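Local coordinates for protein phosphoribosyl-AMP cyclohydrolase (Medicago truncatula, PDB 7BGM) that carries out the second and third steps of histidine biosynthesis in plants, acting as both a phosphoribosyl-ATP pyrophosphohydrolase and a phosphoribosyl-AMP cyclohydrolase, at residues L18-A23 / L32-A37; Q24-G29 / L89-G94; A101-Y106 / N121-T126; S127-E132 / V206-V211. One frame throughout, in Å; residues are numbered along the deposited sequence.

Contact 1 of 4, residues L18-A23 / L32-A37; sequences LAVAIA and LMQGFA
With chi1 of V20 at 167°, CG1 lies anti to the backbone N and CG2 anti to the carbonyl carbon, and each methyl meets a different neighbour on strand 31-37. CG2 of V20 packs obliquely against F36 at CE2 (3.7 Å), while CG1 of V20 reaches CG of Q34 (3.8 Å). Q34 starts with CG anti to its own N, then chi2 (-97°) turns CD out of the extended line, and the amide beyond it meets O of G35. There NE2 of Q34 donates to O of G35 at 2.9 Å, G35 O lying in the amide plane. The same oxygen takes A21 N at 2.9 Å from the opposite face of the carbonyl, so two donors grip it. OE1 of Q34 bonds S85 of the second subunit, and V20 and I22 also pack on that subunit. On the other face of the sheet, CB of A21 meets CB of A37 at 4.1 Å; A21 also touches F53 and Y88, and A37 touches Y88. Paired backbone bonds join A19 with A37 and A21 with G35. At the far end, A23 N donates to M33 O (2.9 Å) and A23 O accepts from L32 N (2.8 Å), so two residues face one. This is an antiparallel beta hairpin ending in a classic beta bulge, and the bulge carries M33, an AMP-binding residue in the cyclohydrolase part.

Contact 2 of 4, residues Q24-G29 / L89-G94; sequences QNVDTG and LGKPDG
D27 and K91 meet in a salt bridge, NZ of K91 lying 2.7 Å from OD2 of D27 on the anti lone pair of that oxygen. The other carboxylate oxygen, OD1, is taken by R216 and by S127 OG of the second subunit, so both oxygens of this buried acid have partners. NZ of K91 has a second carboxylate partner in E209. The backbone is satisfied across the contact by two bonds: G90 N donates to Q24 O (2.9 Å), and V26 N donates to G90 O (2.8 Å) from above the carbonyl plane. N25 serves the turn that follows. Its OD1 accepts D27 N at 2.8 Å in the carbonyl plane and T28 N at 3.0 Å from above it, while ND2 donates to E209 and rests on P92 at CD. An alanine here would probably leave the N-H groups of D27 and T28 without their acceptor, deprive E209 of a donor and open a gap beside P92. Q24 runs extended alongside L89, its OE1 3.5 Å from CD1 of L89, and its NE2 gives a nearly straight bond (172°) to G29 O. V26 crosses L89 at about a right angle, with CG2 against CG. Two parallel strands of the mixed sheet thus part at an Asx turn, where strand 19-25 leads into the hairpin loop.

Contact 3 of 4, residues A101-Y106 / N121-T126; sequences AETCYY and NKLALT. With ZN (zinc ion), chain C.
Y105 and A124 supply the first of two backbone hydrogen bonds, A124 N to Y105 O at 3.0 Å and close to linear (172°). The second runs from K122 N to Y106 O, again 3.0 Å. Water adds a third link: one molecule donates to A124 O at 2.7 Å and also bonds OG1 of T103 at 2.8 Å. That hydroxyl sits between the backbone N and carbonyl carbon (chi1 74°) and also accepts Y105 N at 3.1 Å, forming an ST turn around C104. An alanine in place of T103 would probably leave Y105 N without its acceptor and the water without one of its two protein partners. In van der Waals packing, L123 sets CD1 on CB of E102 and CD2 against OG1 of T103 (3.6 Å). One amide-aromatic contact is made: the ring of Y106 receives N121 at its edge, with ND2 near the ring plane and 3.5 Å from CD1, the amide and ring planes being 56° apart. Metal binding comes from C104, whose SG lies 2.3 Å from zinc; C97 of the same chain and C81 of the second subunit are the other cysteine ligands. The ST turn spans C104, and its OG1 is water-linked to A124 O, so loop 121-126 and the turn of the zinc ligand are joined through T103, which would probably limit the freedom of C104.

Contact 4 of 4, residues S127-E132 / V206-V211; sequences SLYALE and VKVEEV
The first turn of helix 208-218 is met by the carboxylate of E132 from helix 127-140: V208 N donates to OE2 of E132 at 2.8 Å, nearly straight (172°) and on the syn side. E132 arrives extended, with CG anti to its backbone N. Two waters widen the grip. One donates to OE1 of E132 (2.8 Å) and accepts from E209 N; the other donates to OE2 of E132 (2.6 Å) and to V206 O. The acid is therefore tied directly to one backbone N-H at this helix start and through water to a second, and the helix end would be expected to stabilise its negative charge. K207 is the N-cap residue, and its side chain crosses that of E132 at about a right angle, NZ staying 4.3 Å from OE1 of E132, beyond a salt bridge. K207 N donates to OE1 of E210 (2.9 Å); E210 also pairs with K183 of the second subunit. An apolar patch adjoins the polar group. CG1 of V208 touches both CD2 of L128 (3.8 Å) and CE1 of Y129 (3.7 Å), and CB of L128 covers one face of the tyrosine ring near its rim. M198 of helix 183-204 packs on L128 and E132. A carboxylate that accepts one N-H of a helix N-terminus directly and another through water thus joins two helices of the MazG-clan pyrophosphohydrolase domain.

In the fold
Contacts 1 and 2 share strand 19-25, so the hairpin and the parallel pair belong to one sheet; their centres are 14 Å apart. Contact 3 is tied to contact 1 where L32 O lies 2.9 Å from C104 N and M33 CB lies 3.8 Å from C104 SG, placing an AMP-binding residue beside a zinc ligand. Contact 4 belongs to the pyrophosphohydrolase part, yet it reaches the cyclohydrolase sheet of contact 2: E209 OE2 is 2.8 Å from K91 NZ and 2.9 Å from N25 ND2. Segment 121-126 of contact 3 leads through T126 into helix 127-140, and L125 CB packs 3.8 Å from A130 N. All four contacts touch the second subunit.

Contact 1 of 4, residues L18-A23 / L32-A37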
loop_
_atom_site.group_PDB
_atom_site.type_symbol
_atom_site.label_atom_id
_atom_site.label_comp_id
_atom_site.label_asym_id
_atom_site.label_seq_id
_atom_site.Cartn_x
_atom_site.Cartn_y
_atom_site.Cartn_z
ATOM N N LEU A 18 -12.137 14.958 18.005
ATOM C CA LEU A 18 -11.907 14.160 16.797
ATOM C C LEU A 18 -10.452 13.722 16.673
ATOM O O LEU A 18 -9.526 14.368 17.188
ATOM C CB LEU A 18 -12.304 14.941 15.516
ATOM C CG LEU A 18 -13.757 15.442 15.504
ATOM C CD1 LEU A 18 -14.024 16.243 14.251
ATOM C CD2 LEU A 18 -14.648 14.242 15.583
ATOM N N ALA A 19 -10.269 12.585 16.009
ATOM C CA ALA A 19 -8.979 12.153 15.489
ATOM C C ALA A 19 -9.116 11.898 13.984
ATOM O O ALA A 19 -10.211 11.666 13.476
ATOM C CB ALA A 19 -8.503 10.892 16.201
ATOM N N VAL A 20 -7.999 11.924 13.265
ATOM C CA VAL A 20 -8.010 11.598 11.833
ATOM C C VAL A 20 -8.128 10.087 11.701
ATOM O O VAL A 20 -7.448 9.351 12.423
ATOM C CB VAL A 20 -6.724 12.097 11.152
ATOM C CG1 VAL A 20 -6.563 11.501 9.739
ATOM C CG2 VAL A 20 -6.709 13.617 11.096
ATOM N N ALA A 21 -9.011 9.622 10.820
ATOM C CA ALA A 21 -9.132 8.191 10.544
ATOM C C ALA A 21 -8.922 7.922 9.065
ATOM O O ALA A 21 -9.635 8.468 8.211
ATOM C CB ALA A 21 -10.495 7.623 10.980
ATOM N N ILE A 22 -8.008 6.995 8.777
ATOM C CA ILE A 22 -7.610 6.684 7.410
ATOM C C ILE A 22 -7.976 5.246 7.134
ATOM O O ILE A 22 -7.577 4.353 7.897
ATOM C CB ILE A 22 -6.113 6.895 7.192
ATOM C CG1 ILE A 22 -5.709 8.292 7.602
ATOM C CG2 ILE A 22 -5.734 6.547 5.745
ATOM C CD1 ILE A 22 -4.216 8.440 7.717
ATOM N N ALA A 23 -8.785 5.013 6.086
ATOM C CA ALA A 23 -9.079 3.640 5.691
ATOM C C ALA A 23 -8.093 3.178 4.632
ATOM O O ALA A 23 -7.887 3.869 3.611
ATOM C CB ALA A 23 -10.514 3.505 5.180
ATOM N N LEU A 32 -7.948 4.193 0.875
ATOM C CA LEU A 32 -9.301 4.222 0.342
ATOM C C LEU A 32 -9.939 5.588 0.523
ATOM O O LEU A 32 -10.609 6.098 -0.399
ATOM C CB LEU A 32 -10.155 3.165 1.053
ATOM C CG LEU A 32 -9.587 1.727 0.971
ATOM C CD1 LEU A 32 -10.399 0.724 1.814
ATOM C CD2 LEU A 32 -9.509 1.278 -0.494
ATOM N N MET A 33 -9.819 6.140 1.734
ATOM C CA MET A 33 -10.482 7.416 2.068
ATOM C C MET A 33 -9.910 7.870 3.404
ATOM O O MET A 33 -9.330 7.074 4.156
ATOM C CB MET A 33 -12.027 7.289 2.177
ATOM C CG MET A 33 -12.440 6.333 3.294
ATOM S SD MET A 33 -14.223 6.279 3.589
ATOM C CE MET A 33 -14.499 7.864 4.387
ATOM N N GLN A 34 -10.130 9.148 3.721
ATOM C CA GLN A 34 -9.726 9.657 5.013
ATOM C C GLN A 34 -10.840 10.557 5.521
ATOM O O GLN A 34 -11.412 11.340 4.744
ATOM C CB GLN A 34 -8.390 10.422 4.928
ATOM C CG GLN A 34 -7.993 11.155 6.244
ATOM C CD GLN A 34 -8.400 12.645 6.231
ATOM O OE1 GLN A 34 -7.982 13.409 5.357
ATOM N NE2 GLN A 34 -9.202 13.050 7.209
ATOM N N GLY A 35 -11.208 10.348 6.799
ATOM C CA GLY A 35 -12.152 11.205 7.467
ATOM C C GLY A 35 -11.756 11.489 8.894
ATOM O O GLY A 35 -10.566 11.528 9.215
ATOM N N PHE A 36 -12.742 11.693 9.759
ATOM C CA PHE A 36 -12.513 11.978 11.165
ATOM C C PHE A 36 -13.348 11.000 11.982
ATOM O O PHE A 36 -14.341 10.434 11.495
ATOM C CB PHE A 36 -12.839 13.477 11.501
ATOM C CG PHE A 36 -11.862 14.411 10.893
ATOM C CD1 PHE A 36 -12.007 14.828 9.566
ATOM C CD2 PHE A 36 -10.752 14.833 11.613
ATOM C CE1 PHE A 36 -11.058 15.647 8.966
ATOM C CE2 PHE A 36 -9.808 15.675 11.033
ATOM C CZ PHE A 36 -9.950 16.066 9.704
ATOM N N ALA A 37 -12.925 10.752 13.213
ATOM C CA ALA A 37 -13.651 9.855 14.083
ATOM C C ALA A 37 -13.687 10.461 15.478
ATOM O O ALA A 37 -12.696 11.051 15.914
ATOM C CB ALA A 37 -12.993 8.471 14.103
#

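Contact 2 of 4, residues Q24-G29 / L89-G94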
loop_
_atom_site.group_PDB
_atom_site.type_symbol
_atom_site.label_atom_id
_atom_site.label_comp_id
_atom_site.label_asym_id
_atom_site.label_seq_id
_atom_site.Cartn_x
_atom_site.Cartn_y
_atom_site.Cartn_z
ATOM N N GLN A 24 -7.544 1.970 4.833
ATOM C CA GLN A 24 -6.479 1.456 3.976
ATOM C C GLN A 24 -6.792 0.009 3.619
ATOM O O GLN A 24 -7.194 -0.777 4.489
ATOM C CB GLN A 24 -5.095 1.557 4.673
ATOM C CG GLN A 24 -3.964 0.990 3.788
ATOM C CD GLN A 24 -2.608 1.177 4.413
ATOM O OE1 GLN A 24 -2.460 1.058 5.644
ATOM N NE2 GLN A 24 -1.583 1.441 3.565
ATOM N N ASN A 25 -6.615 -0.340 2.343
ATOM C CA ASN A 25 -6.871 -1.703 1.855
ATOM C C ASN A 25 -5.868 -2.673 2.493
ATOM O O ASN A 25 -4.653 -2.517 2.325
ATOM C CB ASN A 25 -6.772 -1.708 0.327
ATOM C CG ASN A 25 -7.163 -3.059 -0.292
ATOM O OD1 ASN A 25 -6.655 -4.108 0.091
ATOM N ND2 ASN A 25 -8.105 -3.029 -1.242
ATOM N N VAL A 26 -6.383 -3.649 3.255
ATOM C CA VAL A 26 -5.553 -4.621 3.984
ATOM C C VAL A 26 -4.704 -5.481 3.048
ATOM O O VAL A 26 -3.611 -5.952 3.431
ATOM C CB VAL A 26 -6.450 -5.506 4.872
ATOM C CG1 VAL A 26 -7.393 -6.363 4.032
ATOM C CG2 VAL A 26 -5.568 -6.406 5.812
ATOM N N ASP A 27 -5.187 -5.718 1.818
ATOM C CA ASP A 27 -4.453 -6.596 0.911
ATOM C C ASP A 27 -3.433 -5.837 0.070
ATOM O O ASP A 27 -2.382 -6.394 -0.263
ATOM C CB ASP A 27 -5.409 -7.353 -0.012
ATOM C CG ASP A 27 -6.115 -8.516 0.694
ATOM O OD1 ASP A 27 -5.491 -9.163 1.583
ATOM O OD2 ASP A 27 -7.276 -8.822 0.341
ATOM N N THR A 28 -3.692 -4.568 -0.284
ATOM C CA THR A 28 -2.811 -3.888 -1.236
ATOM C C THR A 28 -2.087 -2.688 -0.677
ATOM O O THR A 28 -1.047 -2.299 -1.247
ATOM C CB THR A 28 -3.594 -3.384 -2.441
ATOM O OG1 THR A 28 -4.481 -2.333 -2.011
ATOM C CG2 THR A 28 -4.370 -4.517 -3.059
ATOM N N GLY A 29 -2.636 -2.047 0.360
ATOM C CA GLY A 29 -2.065 -0.809 0.883
ATOM C C GLY A 29 -2.629 0.468 0.276
ATOM O O GLY A 29 -2.297 1.535 0.764
ATOM N N LEU A 89 -7.636 -0.667 8.951
ATOM C CA LEU A 89 -7.067 -1.556 7.939
ATOM C C LEU A 89 -8.112 -2.605 7.580
ATOM O O LEU A 89 -8.523 -3.384 8.440
ATOM C CB LEU A 89 -5.792 -2.188 8.468
ATOM C CG LEU A 89 -4.844 -2.833 7.464
ATOM C CD1 LEU A 89 -4.263 -1.830 6.477
ATOM C CD2 LEU A 89 -3.720 -3.558 8.219
ATOM N N GLY A 90 -8.583 -2.596 6.325
ATOM C CA GLY A 90 -9.757 -3.392 6.016
ATOM C C GLY A 90 -9.922 -3.721 4.550
ATOM O O GLY A 90 -9.153 -3.281 3.699
ATOM N N LYS A 91 -10.964 -4.508 4.264
ATOM C CA LYS A 91 -11.236 -5.019 2.936
ATOM C C LYS A 91 -12.506 -4.364 2.411
ATOM O O LYS A 91 -13.584 -4.585 2.990
ATOM C CB LYS A 91 -11.397 -6.548 2.965
ATOM C CG LYS A 91 -11.592 -7.206 1.567
ATOM C CD LYS A 91 -10.266 -7.194 0.755
ATOM C CE LYS A 91 -10.393 -7.922 -0.576
ATOM N NZ LYS A 91 -9.157 -7.915 -1.385
ATOM N N PRO A 92 -12.457 -3.600 1.320
ATOM C CA PRO A 92 -13.684 -2.960 0.819
ATOM C C PRO A 92 -14.536 -3.943 0.041
ATOM O O PRO A 92 -14.014 -4.806 -0.667
ATOM C CB PRO A 92 -13.168 -1.850 -0.108
ATOM C CG PRO A 92 -11.823 -2.342 -0.537
ATOM C CD PRO A 92 -11.257 -3.153 0.608
ATOM N N ASP A 93 -15.857 -3.811 0.199
ATOM C CA ASP A 93 -16.830 -4.578 -0.590
ATOM C C ASP A 93 -16.981 -4.081 -2.028
ATOM O O ASP A 93 -17.586 -4.776 -2.869
ATOM C CB ASP A 93 -18.203 -4.522 0.089
ATOM C CG ASP A 93 -18.303 -5.437 1.288
ATOM O OD1 ASP A 93 -17.443 -6.326 1.424
ATOM O OD2 ASP A 93 -19.264 -5.279 2.071
ATOM N N GLY A 94 -16.543 -2.866 -2.311
ATOM C CA GLY A 94 -16.681 -2.266 -3.623
ATOM C C GLY A 94 -16.018 -0.900 -3.601
ATOM O O GLY A 94 -15.326 -0.546 -2.644
#

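Contact 3 of 4, residues A101-Y106 / N121-T126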
loop_
_atom_site.group_PDB
_atom_site.type_symbol
_atom_site.label_atom_id
_atom_site.label_comp_id
_atom_site.label_asym_id
_atom_site.label_seq_id
_atom_site.Cartn_x
_atom_site.Cartn_y
_atom_site.Cartn_z
ATOM N N ALA A 101 -15.206 6.010 -8.145
ATOM C CA ALA A 101 -13.793 5.668 -8.186
ATOM C C ALA A 101 -13.458 4.663 -7.086
ATOM O O ALA A 101 -14.074 4.639 -6.027
ATOM C CB ALA A 101 -12.935 6.914 -7.985
ATOM N N GLU A 102 -12.442 3.839 -7.337
ATOM C CA GLU A 102 -12.108 2.769 -6.407
ATOM C C GLU A 102 -11.669 3.314 -5.051
ATOM O O GLU A 102 -11.975 2.725 -3.995
ATOM C CB GLU A 102 -11.023 1.906 -7.037
ATOM C CG GLU A 102 -10.805 0.649 -6.359
ATOM C CD GLU A 102 -10.057 -0.296 -7.262
ATOM O OE1 GLU A 102 -10.561 -0.598 -8.363
ATOM O OE2 GLU A 102 -8.952 -0.675 -6.901
ATOM N N THR A 103 -10.961 4.440 -5.066
ATOM C CA THR A 103 -10.575 5.182 -3.876
ATOM C C THR A 103 -10.921 6.630 -4.102
ATOM O O THR A 103 -11.206 7.070 -5.238
ATOM C CB THR A 103 -9.069 5.119 -3.551
ATOM O OG1 THR A 103 -8.373 5.964 -4.495
ATOM C CG2 THR A 103 -8.559 3.650 -3.638
ATOM N N CYS A 104 -10.836 7.381 -3.021
ATOM C CA CYS A 104 -11.120 8.805 -3.135
ATOM C C CYS A 104 -9.952 9.614 -3.730
ATOM O O CYS A 104 -10.104 10.824 -3.945
ATOM C CB CYS A 104 -11.509 9.385 -1.773
ATOM S SG CYS A 104 -13.069 8.795 -1.100
ATOM N N TYR A 105 -8.824 9.003 -4.044
ATOM C CA TYR A 105 -7.598 9.720 -4.422
ATOM C C TYR A 105 -7.260 9.430 -5.867
ATOM O O TYR A 105 -6.656 8.406 -6.186
ATOM C CB TYR A 105 -6.414 9.356 -3.499
ATOM C CG TYR A 105 -6.639 9.744 -2.047
ATOM C CD1 TYR A 105 -6.216 11.005 -1.571
ATOM C CD2 TYR A 105 -7.323 8.894 -1.161
ATOM C CE1 TYR A 105 -6.403 11.362 -0.238
ATOM C CE2 TYR A 105 -7.535 9.251 0.164
ATOM C CZ TYR A 105 -7.058 10.480 0.627
ATOM O OH TYR A 105 -7.283 10.803 1.952
ATOM N N TYR A 106 -7.713 10.329 -6.751
ATOM C CA TYR A 106 -7.534 10.208 -8.191
ATOM C C TYR A 106 -7.228 11.562 -8.841
ATOM O O TYR A 106 -7.367 11.705 -10.070
ATOM C CB TYR A 106 -8.801 9.588 -8.804
ATOM C CG TYR A 106 -10.047 10.277 -8.372
ATOM C CD1 TYR A 106 -10.442 11.464 -8.997
ATOM C CD2 TYR A 106 -10.867 9.733 -7.383
ATOM C CE1 TYR A 106 -11.591 12.109 -8.625
ATOM C CE2 TYR A 106 -12.036 10.380 -6.983
ATOM C CZ TYR A 106 -12.394 11.573 -7.618
ATOM O OH TYR A 106 -13.533 12.268 -7.264
ATOM N N ASN A 121 -7.823 12.551 -14.660
ATOM C CA ASN A 121 -7.758 11.930 -13.350
ATOM C C ASN A 121 -7.198 10.510 -13.462
ATOM O O ASN A 121 -7.298 9.846 -14.495
ATOM C CB ASN A 121 -9.144 11.925 -12.689
ATOM C CG ASN A 121 -9.525 13.313 -12.122
ATOM O OD1 ASN A 121 -8.676 14.193 -11.976
ATOM N ND2 ASN A 121 -10.793 13.507 -11.844
ATOM N N LYS A 122 -6.563 10.065 -12.397
ATOM C CA LYS A 122 -6.039 8.704 -12.358
ATOM C C LYS A 122 -5.839 8.329 -10.902
ATOM O O LYS A 122 -5.386 9.155 -10.109
ATOM C CB LYS A 122 -4.729 8.545 -13.143
ATOM C CG LYS A 122 -3.514 9.247 -12.600
ATOM C CD LYS A 122 -2.256 8.478 -12.981
ATOM C CE LYS A 122 -1.039 9.382 -13.167
ATOM N NZ LYS A 122 -0.861 10.372 -12.079
ATOM N N LEU A 123 -6.148 7.076 -10.557
ATOM C CA LEU A 123 -5.963 6.627 -9.179
ATOM C C LEU A 123 -4.499 6.734 -8.770
ATOM O O LEU A 123 -3.579 6.430 -9.548
ATOM C CB LEU A 123 -6.417 5.174 -9.023
ATOM C CG LEU A 123 -7.899 4.789 -9.199
ATOM C CD1 LEU A 123 -7.942 3.301 -9.182
ATOM C CD2 LEU A 123 -8.704 5.378 -8.048
ATOM N N ALA A 124 -4.282 7.159 -7.532
ATOM C CA ALA A 124 -2.973 6.969 -6.905
ATOM C C ALA A 124 -2.640 5.486 -6.817
ATOM O O ALA A 124 -3.445 4.693 -6.316
ATOM C CB ALA A 124 -2.981 7.588 -5.516
ATOM N N LEU A 125 -1.459 5.120 -7.324
ATOM C CA LEU A 125 -1.009 3.733 -7.351
ATOM C C LEU A 125 0.439 3.639 -6.898
ATOM O O LEU A 125 1.269 4.462 -7.300
ATOM C CB LEU A 125 -1.087 3.131 -8.745
ATOM C CG LEU A 125 -2.456 3.079 -9.414
ATOM C CD1 LEU A 125 -2.330 2.591 -10.818
ATOM C CD2 LEU A 125 -3.428 2.195 -8.619
ATOM N N THR A 126 0.760 2.594 -6.135
ATOM C CA THR A 126 2.150 2.351 -5.754
ATOM C C THR A 126 2.767 1.417 -6.800
ATOM O O THR A 126 2.079 0.949 -7.706
ATOM C CB THR A 126 2.254 1.772 -4.339
ATOM O OG1 THR A 126 1.568 0.516 -4.251
ATOM C CG2 THR A 126 1.649 2.732 -3.317
HETATM ZN ZN ZN C . -14.524 10.114 -2.316
HETATM O O HOH W 1 -5.935 4.765 -5.212
#

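Contact 4 of 4, residues S127-E132 / V206-V211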
loop_
_atom_site.group_PDB
_atom_site.type_symbol
_atom_site.label_atom_id
_atom_site.label_comp_id
_atom_site.label_asym_id
_atom_site.label_seq_id
_atom_site.Cartn_x
_atom_site.Cartn_y
_atom_site.Cartn_z
ATOM N N SER A 127 4.078 1.184 -6.696
ATOM C CA SER A 127 4.830 0.591 -7.817
ATOM C C SER A 127 4.206 -0.685 -8.394
ATOM O O SER A 127 4.161 -0.861 -9.625
ATOM C CB SER A 127 6.265 0.329 -7.370
ATOM O OG SER A 127 6.877 1.594 -7.135
ATOM N N LEU A 128 3.791 -1.624 -7.535
ATOM C CA LEU A 128 3.285 -2.895 -8.050
ATOM C C LEU A 128 1.994 -2.695 -8.835
ATOM O O LEU A 128 1.803 -3.300 -9.894
ATOM C CB LEU A 128 3.070 -3.873 -6.897
ATOM C CG LEU A 128 2.554 -5.269 -7.189
ATOM C CD1 LEU A 128 3.498 -5.953 -8.178
ATOM C CD2 LEU A 128 2.458 -6.052 -5.863
ATOM N N TYR A 129 1.096 -1.841 -8.333
ATOM C CA TYR A 129 -0.208 -1.600 -8.951
ATOM C C TYR A 129 -0.085 -0.680 -10.166
ATOM O O TYR A 129 -0.885 -0.800 -11.119
ATOM C CB TYR A 129 -1.177 -1.063 -7.871
ATOM C CG TYR A 129 -1.188 -2.089 -6.747
ATOM C CD1 TYR A 129 -1.945 -3.263 -6.871
ATOM C CD2 TYR A 129 -0.346 -1.948 -5.602
ATOM C CE1 TYR A 129 -1.913 -4.252 -5.895
ATOM C CE2 TYR A 129 -0.310 -2.940 -4.617
ATOM C CZ TYR A 129 -1.089 -4.112 -4.791
ATOM O OH TYR A 129 -1.087 -5.122 -3.855
ATOM N N ALA A 130 0.941 0.187 -10.165
ATOM C CA ALA A 130 1.255 1.003 -11.332
ATOM C C ALA A 130 1.680 0.117 -12.495
ATOM O O ALA A 130 1.237 0.306 -13.638
ATOM C CB ALA A 130 2.343 2.030 -10.986
ATOM N N LEU A 131 2.510 -0.874 -12.217
ATOM C CA LEU A 131 2.874 -1.816 -13.263
ATOM C C LEU A 131 1.653 -2.592 -13.751
ATOM O O LEU A 131 1.487 -2.808 -14.959
ATOM C CB LEU A 131 3.954 -2.767 -12.754
ATOM C CG LEU A 131 4.347 -3.871 -13.746
ATOM C CD1 LEU A 131 4.859 -3.259 -15.046
ATOM C CD2 LEU A 131 5.421 -4.738 -13.130
ATOM N N GLU A 132 0.802 -3.040 -12.825
ATOM C CA GLU A 132 -0.425 -3.715 -13.226
ATOM C C GLU A 132 -1.252 -2.832 -14.150
ATOM O O GLU A 132 -1.765 -3.293 -15.180
ATOM C CB GLU A 132 -1.227 -4.107 -11.989
ATOM C CG GLU A 132 -2.556 -4.769 -12.280
ATOM C CD GLU A 132 -3.234 -5.260 -11.016
ATOM O OE1 GLU A 132 -3.493 -4.415 -10.139
ATOM O OE2 GLU A 132 -3.464 -6.493 -10.888
ATOM N N VAL A 206 -6.833 -11.721 -13.891
ATOM C CA VAL A 206 -6.570 -11.854 -12.454
ATOM C C VAL A 206 -5.870 -10.598 -11.959
ATOM O O VAL A 206 -4.880 -10.155 -12.551
ATOM C CB VAL A 206 -5.730 -13.104 -12.136
ATOM C CG1 VAL A 206 -5.412 -13.135 -10.650
ATOM C CG2 VAL A 206 -6.528 -14.345 -12.521
ATOM N N LYS A 207 -6.391 -10.030 -10.873
ATOM C CA LYS A 207 -5.778 -8.883 -10.209
ATOM C C LYS A 207 -4.790 -9.326 -9.126
ATOM O O LYS A 207 -5.012 -10.308 -8.413
ATOM C CB LYS A 207 -6.861 -8.013 -9.579
ATOM C CG LYS A 207 -7.878 -7.515 -10.573
ATOM C CD LYS A 207 -7.470 -6.211 -11.159
ATOM C CE LYS A 207 -7.483 -5.162 -10.028
ATOM N NZ LYS A 207 -7.767 -3.781 -10.425
ATOM N N VAL A 208 -3.701 -8.565 -8.984
ATOM C CA VAL A 208 -2.744 -8.799 -7.897
ATOM C C VAL A 208 -3.459 -8.867 -6.546
ATOM O O VAL A 208 -3.141 -9.709 -5.695
ATOM C CB VAL A 208 -1.669 -7.689 -7.897
ATOM C CG1 VAL A 208 -0.861 -7.684 -6.574
ATOM C CG2 VAL A 208 -0.738 -7.838 -9.107
ATOM N N GLU A 209 -4.409 -7.952 -6.315
ATOM C CA GLU A 209 -5.182 -7.954 -5.064
ATOM C C GLU A 209 -5.843 -9.312 -4.796
ATOM O O GLU A 209 -5.907 -9.764 -3.639
ATOM C CB GLU A 209 -6.230 -6.835 -5.089
ATOM C CG GLU A 209 -7.127 -6.848 -3.855
ATOM C CD GLU A 209 -8.064 -5.633 -3.762
ATOM O OE1 GLU A 209 -8.170 -4.879 -4.766
ATOM O OE2 GLU A 209 -8.731 -5.492 -2.699
ATOM N N GLU A 210 -6.341 -9.981 -5.854
ATOM C CA GLU A 210 -6.964 -11.303 -5.681
ATOM C C GLU A 210 -5.939 -12.337 -5.257
ATOM O O GLU A 210 -6.239 -13.226 -4.449
ATOM C CB GLU A 210 -7.664 -11.728 -6.971
ATOM C CG GLU A 210 -8.851 -10.825 -7.272
ATOM C CD GLU A 210 -9.446 -10.956 -8.674
ATOM O OE1 GLU A 210 -8.737 -11.286 -9.636
ATOM O OE2 GLU A 210 -10.654 -10.677 -8.801
ATOM N N VAL A 211 -4.720 -12.227 -5.782
ATOM C CA VAL A 211 -3.647 -13.136 -5.390
ATOM C C VAL A 211 -3.294 -12.919 -3.923
ATOM O O VAL A 211 -3.149 -13.874 -3.149
ATOM C CB VAL A 211 -2.423 -12.936 -6.304
ATOM C CG1 VAL A 211 -1.228 -13.840 -5.832
ATOM C CG2 VAL A 211 -2.791 -13.233 -7.776
HETATM O O HOH W 2 -4.658 -5.549 -7.828
HETATM O O HOH W 3 -2.539 -8.399 -12.463
#